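Long-range contact in putative gdp-fucose protein o-fucosyltransferase 1 (Caenorhabditis elegans, PDB 3ZY2), which belongs to the GDP-fucose protein O-fucosyltransferase family and has a GT-B type fold that holds guanosine-5'-diphosphate: residues F59-Y71 and S186-T198. Numbering follows the deposited sequence.
Sequences FEFLFQVGTVAKY and SIQKYLRWSSRIT
Arg196 lays its guanidinium over the ring of Phe61, the two planes 14° apart and CZ 3.7 Å from the ring centroid, a cation-pi stack. Its chain leaves CB with CG anti to the backbone N and bends at chi3 (52°), which folds NE back beside Phe61 CE1; CZ then settles near Phe61 CZ, NH1 lies nearest that same ring atom, and NH2, above the ring centre, donates to Phe61 O at 2.9 Å. Ser194 OG donates to that same oxygen from the other face of the carbonyl plane, so two bonds grip it. Ser194 also precedes helix 195-208 as its N-cap, OG accepting a weak bond from Ile197 N.

Next along, the backbones make a single bridge at Phe63 and Trp193: Ser194 N donates to Leu62 O (2.8 Å) and Gln64 N to Arg192 O (2.8 Å). Phe63 and Trp193 run side by side as an offset stack with centroids 4.6 Å apart, while Leu191 CB covers a face of Phe63. The Gln64 amide donates through NE2 to Trp193 O (2.9 Å), and water 2 links its OE1 to Arg192 NH1. Farther on, Tyr71 CB sits over the Tyr190 ring, 3.8 Å from its centroid.

Leu62 and Leu191 also touch helix 20-37, while Trp193 rests on helix 315-324; the contact thus reaches elements of both Rossmann-like halves, consistent with a position between the two domains of a GT-B fold.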
loop_
_atom_site.group_PDB
_atom_site.type_symbol
_atom_site.label_atom_id
_atom_site.label_comp_id
_atom_site.label_asym_id
_atom_site.label_seq_id
_atom_site.Cartn_x
_atom_site.Cartn_y
_atom_site.Cartn_z
ATOM N N PHE A 59 3.039 11.641 -22.886
ATOM C CA PHE A 59 3.310 12.889 -22.184
ATOM C C PHE A 59 3.374 14.074 -23.149
ATOM O O PHE A 59 2.745 15.104 -22.912
ATOM C CB PHE A 59 4.627 12.780 -21.406
ATOM C CG PHE A 59 5.098 14.094 -20.812
ATOM C CD1 PHE A 59 5.869 14.982 -21.566
ATOM C CD2 PHE A 59 4.757 14.448 -19.495
ATOM C CE1 PHE A 59 6.299 16.224 -21.004
ATOM C CE2 PHE A 59 5.191 15.668 -18.938
ATOM C CZ PHE A 59 5.948 16.545 -19.697
ATOM N N GLU A 60 4.135 13.920 -24.234
ATOM C CA GLU A 60 4.410 15.026 -25.163
ATOM C C GLU A 60 3.204 15.444 -26.022
ATOM O O GLU A 60 3.238 16.493 -26.664
ATOM C CB GLU A 60 5.612 14.689 -26.068
ATOM C CG GLU A 60 5.393 13.482 -26.950
ATOM C CD GLU A 60 5.888 12.178 -26.337
ATOM O OE1 GLU A 60 5.909 12.035 -25.082
ATOM O OE2 GLU A 60 6.247 11.276 -27.144
ATOM N N PHE A 61 2.147 14.639 -26.021
ATOM C CA PHE A 61 0.889 15.052 -26.645
ATOM C C PHE A 61 0.291 16.207 -25.846
ATOM O O PHE A 61 -0.329 17.114 -26.412
ATOM C CB PHE A 61 -0.075 13.872 -26.710
ATOM C CG PHE A 61 -1.264 14.105 -27.603
ATOM C CD1 PHE A 61 -1.096 14.248 -28.972
ATOM C CD2 PHE A 61 -2.550 14.176 -27.063
ATOM C CE1 PHE A 61 -2.196 14.461 -29.820
ATOM C CE2 PHE A 61 -3.655 14.381 -27.895
ATOM C CZ PHE A 61 -3.468 14.527 -29.268
ATOM N N LEU A 62 0.535 16.194 -24.536
ATOM C CA LEU A 62 -0.090 17.149 -23.602
ATOM C C LEU A 62 0.838 18.275 -23.173
ATOM O O LEU A 62 0.410 19.410 -23.066
ATOM C CB LEU A 62 -0.591 16.422 -22.352
ATOM C CG LEU A 62 -1.619 15.320 -22.606
ATOM C CD1 LEU A 62 -2.038 14.720 -21.306
ATOM C CD2 LEU A 62 -2.848 15.890 -23.361
ATOM N N PHE A 63 2.091 17.945 -22.886
ATOM C CA PHE A 63 3.056 18.904 -22.324
ATOM C C PHE A 63 4.365 18.935 -23.104
ATOM O O PHE A 63 4.677 18.011 -23.864
ATOM C CB PHE A 63 3.370 18.511 -20.883
ATOM C CG PHE A 63 2.206 18.582 -19.943
ATOM C CD1 PHE A 63 1.595 19.788 -19.683
ATOM C CD2 PHE A 63 1.768 17.448 -19.276
ATOM C CE1 PHE A 63 0.542 19.878 -18.780
ATOM C CE2 PHE A 63 0.716 17.524 -18.359
ATOM C CZ PHE A 63 0.104 18.748 -18.110
ATOM N N GLN A 64 5.159 19.986 -22.895
ATOM C CA GLN A 64 6.420 20.171 -23.654
ATOM C C GLN A 64 7.590 19.523 -22.932
ATOM O O GLN A 64 7.877 19.847 -21.794
ATOM C CB GLN A 64 6.696 21.661 -23.922
ATOM C CG GLN A 64 5.640 22.262 -24.815
ATOM C CD GLN A 64 5.921 23.680 -25.230
ATOM O OE1 GLN A 64 7.077 24.093 -25.380
ATOM N NE2 GLN A 64 4.845 24.457 -25.410
ATOM N N VAL A 65 8.260 18.589 -23.611
ATOM C CA VAL A 65 9.417 17.910 -23.038
ATOM C C VAL A 65 10.523 18.906 -22.676
ATOM O O VAL A 65 11.110 18.817 -21.593
ATOM C CB VAL A 65 9.936 16.805 -23.973
ATOM C CG1 VAL A 65 11.241 16.207 -23.422
ATOM C CG2 VAL A 65 8.872 15.726 -24.158
ATOM N N GLY A 66 10.780 19.878 -23.554
ATOM C CA GLY A 66 11.807 20.889 -23.298
ATOM C C GLY A 66 11.649 21.624 -21.981
ATOM O O GLY A 66 12.637 21.886 -21.282
ATOM N N THR A 67 10.408 21.919 -21.617
ATOM C CA THR A 67 10.144 22.668 -20.407
ATOM C C THR A 67 10.318 21.825 -19.140
ATOM O O THR A 67 10.928 22.276 -18.180
ATOM C CB THR A 67 8.769 23.334 -20.469
ATOM O OG1 THR A 67 8.725 24.189 -21.631
ATOM C CG2 THR A 67 8.548 24.199 -19.242
ATOM N N VAL A 68 9.820 20.593 -19.155
ATOM C CA VAL A 68 9.962 19.748 -17.980
ATOM C C VAL A 68 11.429 19.384 -17.715
ATOM O O VAL A 68 11.838 19.259 -16.560
ATOM C CB VAL A 68 9.015 18.526 -18.035
ATOM C CG1 VAL A 68 9.509 17.442 -18.998
ATOM C CG2 VAL A 68 8.841 17.946 -16.642
ATOM N N ALA A 69 12.209 19.271 -18.793
ATOM C CA ALA A 69 13.641 18.986 -18.709
ATOM C C ALA A 69 14.405 20.084 -17.973
ATOM O O ALA A 69 15.525 19.853 -17.503
ATOM C CB ALA A 69 14.217 18.777 -20.107
ATOM N N LYS A 70 13.811 21.266 -17.854
ATOM C CA LYS A 70 14.477 22.366 -17.129
ATOM C C LYS A 70 14.417 22.127 -15.623
ATOM O O LYS A 70 15.162 22.747 -14.839
ATOM C CB LYS A 70 13.859 23.707 -17.496
ATOM C CG LYS A 70 13.897 24.008 -18.989
ATOM C CD LYS A 70 15.094 24.829 -19.380
ATOM C CE LYS A 70 14.861 25.512 -20.742
ATOM N NZ LYS A 70 13.660 26.401 -20.777
ATOM N N TYR A 71 13.557 21.197 -15.218
ATOM C CA TYR A 71 13.484 20.820 -13.819
ATOM C C TYR A 71 14.402 19.648 -13.472
ATOM O O TYR A 71 15.142 19.696 -12.473
ATOM C CB TYR A 71 12.038 20.526 -13.386
ATOM C CG TYR A 71 11.990 20.092 -11.947
ATOM C CD1 TYR A 71 12.286 21.000 -10.913
ATOM C CD2 TYR A 71 11.728 18.764 -11.606
ATOM C CE1 TYR A 71 12.286 20.595 -9.594
ATOM C CE2 TYR A 71 11.728 18.355 -10.285
ATOM C CZ TYR A 71 12.008 19.273 -9.286
ATOM O OH TYR A 71 12.003 18.851 -7.975
ATOM N N SER A 186 4.971 24.134 -6.823
ATOM C CA SER A 186 5.693 24.988 -7.756
ATOM C C SER A 186 6.269 24.267 -8.968
ATOM O O SER A 186 6.577 24.900 -9.966
ATOM C CB SER A 186 6.791 25.764 -7.012
ATOM O OG SER A 186 7.755 24.860 -6.522
ATOM N N ILE A 187 6.379 22.933 -8.906
ATOM C CA ILE A 187 6.861 22.171 -10.052
ATOM C C ILE A 187 5.906 22.296 -11.256
ATOM O O ILE A 187 6.326 22.087 -12.390
ATOM C CB ILE A 187 7.166 20.698 -9.633
ATOM C CG1 ILE A 187 8.254 20.726 -8.559
ATOM C CG2 ILE A 187 7.611 19.813 -10.840
ATOM C CD1 ILE A 187 8.565 19.348 -7.961
ATOM N N GLN A 188 4.646 22.685 -11.018
ATOM C CA GLN A 188 3.717 22.914 -12.118
ATOM C C GLN A 188 4.253 23.954 -13.119
ATOM O O GLN A 188 3.876 23.948 -14.290
ATOM C CB GLN A 188 2.360 23.341 -11.565
ATOM C CG GLN A 188 1.220 23.337 -12.609
ATOM C CD GLN A 188 0.550 21.975 -12.797
ATOM O OE1 GLN A 188 0.215 21.287 -11.829
ATOM N NE2 GLN A 188 0.324 21.586 -14.055
ATOM N N LYS A 189 5.179 24.807 -12.660
ATOM C CA LYS A 189 5.849 25.785 -13.550
ATOM C C LYS A 189 6.430 25.091 -14.804
ATOM O O LYS A 189 6.451 25.652 -15.910
ATOM C CB LYS A 189 6.955 26.518 -12.770
ATOM C CG LYS A 189 7.844 27.385 -13.619
ATOM C CD LYS A 189 8.898 28.059 -12.755
ATOM C CE LYS A 189 10.181 28.308 -13.534
ATOM N NZ LYS A 189 9.990 29.213 -14.705
ATOM N N TYR A 190 6.855 23.840 -14.614
ATOM C CA TYR A 190 7.575 23.092 -15.636
ATOM C C TYR A 190 6.679 22.199 -16.461
ATOM O O TYR A 190 7.173 21.462 -17.310
ATOM C CB TYR A 190 8.715 22.275 -15.003
ATOM C CG TYR A 190 9.662 23.141 -14.223
ATOM C CD1 TYR A 190 10.616 23.887 -14.878
ATOM C CD2 TYR A 190 9.571 23.226 -12.843
ATOM C CE1 TYR A 190 11.494 24.707 -14.174
ATOM C CE2 TYR A 190 10.448 24.024 -12.122
ATOM C CZ TYR A 190 11.393 24.763 -12.807
ATOM O OH TYR A 190 12.261 25.562 -12.100
ATOM N N LEU A 191 5.375 22.294 -16.233
ATOM C CA LEU A 191 4.394 21.601 -17.105
ATOM C C LEU A 191 3.718 22.650 -17.972
ATOM O O LEU A 191 2.801 23.352 -17.532
ATOM C CB LEU A 191 3.364 20.809 -16.291
ATOM C CG LEU A 191 3.938 19.729 -15.356
ATOM C CD1 LEU A 191 2.837 18.903 -14.747
ATOM C CD2 LEU A 191 4.969 18.814 -15.997
ATOM N N ARG A 192 4.193 22.745 -19.212
ATOM C CA ARG A 192 3.737 23.750 -20.172
ATOM C C ARG A 192 2.987 23.004 -21.264
ATOM O O ARG A 192 3.526 22.067 -21.847
ATOM C CB ARG A 192 4.946 24.463 -20.775
ATOM C CG ARG A 192 4.553 25.489 -21.842
ATOM C CD ARG A 192 5.731 26.324 -22.267
ATOM N NE ARG A 192 6.247 27.114 -21.142
ATOM C CZ ARG A 192 7.376 27.814 -21.166
ATOM N NH1 ARG A 192 8.135 27.852 -22.260
ATOM N NH2 ARG A 192 7.745 28.482 -20.084
ATOM N N TRP A 193 1.751 23.414 -21.550
ATOM C CA TRP A 193 0.954 22.731 -22.571
ATOM C C TRP A 193 1.669 22.660 -23.899
ATOM O O TRP A 193 2.348 23.606 -24.319
ATOM C CB TRP A 193 -0.431 23.372 -22.759
ATOM C CG TRP A 193 -1.185 23.383 -21.462
ATOM C CD1 TRP A 193 -1.370 24.458 -20.633
ATOM C CD2 TRP A 193 -1.777 22.257 -20.807
ATOM N NE1 TRP A 193 -2.067 24.069 -19.515
ATOM C CE2 TRP A 193 -2.328 22.726 -19.591
ATOM C CE3 TRP A 193 -1.906 20.893 -21.127
ATOM C CZ2 TRP A 193 -2.990 21.873 -18.683
ATOM C CZ3 TRP A 193 -2.575 20.049 -20.235
ATOM C CH2 TRP A 193 -3.121 20.553 -19.031
ATOM N N SER A 194 1.474 21.533 -24.583
ATOM C CA SER A 194 2.040 21.358 -25.918
ATOM C C SER A 194 1.613 22.523 -26.801
ATOM O O SER A 194 0.561 23.173 -26.568
ATOM C CB SER A 194 1.557 20.039 -26.517
ATOM O OG SER A 194 0.136 20.065 -26.678
ATOM N N SER A 195 2.413 22.813 -27.811
ATOM C CA SER A 195 2.076 23.899 -28.710
ATOM C C SER A 195 0.693 23.699 -29.332
ATOM O O SER A 195 -0.047 24.662 -29.510
ATOM C CB SER A 195 3.157 24.048 -29.773
ATOM O OG SER A 195 3.204 22.894 -30.576
ATOM N N ARG A 196 0.332 22.458 -29.634
ATOM C CA ARG A 196 -0.986 22.173 -30.223
ATOM C C ARG A 196 -2.113 22.643 -29.296
ATOM O O ARG A 196 -3.078 23.276 -29.749
ATOM C CB ARG A 196 -1.099 20.684 -30.516
ATOM C CG ARG A 196 -2.414 20.258 -31.176
ATOM C CD ARG A 196 -2.499 18.730 -31.212
ATOM N NE ARG A 196 -2.274 18.147 -29.886
ATOM C CZ ARG A 196 -3.223 17.919 -28.982
ATOM N NH1 ARG A 196 -4.500 18.188 -29.241
ATOM N NH2 ARG A 196 -2.896 17.426 -27.805
ATOM N N ILE A 197 -2.021 22.293 -28.015
ATOM C CA ILE A 197 -3.049 22.683 -27.050
ATOM C C ILE A 197 -3.053 24.181 -26.809
ATOM O O ILE A 197 -4.120 24.820 -26.717
ATOM C CB ILE A 197 -2.861 21.905 -25.728
ATOM C CG1 ILE A 197 -3.267 20.455 -25.976
ATOM C CG2 ILE A 197 -3.697 22.534 -24.625
ATOM C CD1 ILE A 197 -2.888 19.483 -24.873
ATOM N N THR A 198 -1.865 24.759 -26.700
ATOM C CA THR A 198 -1.752 26.190 -26.490
ATOM C C THR A 198 -2.444 26.949 -27.626
ATOM O O THR A 198 -3.235 27.867 -27.387
ATOM C CB THR A 198 -0.275 26.573 -26.335
ATOM O OG1 THR A 198 0.245 25.883 -25.175
ATOM C CG2 THR A 198 -0.095 28.074 -26.167
HETATM O O HOH W 1 6.104 20.690 -19.828
HETATM O O HOH W 2 8.224 26.674 -24.795
#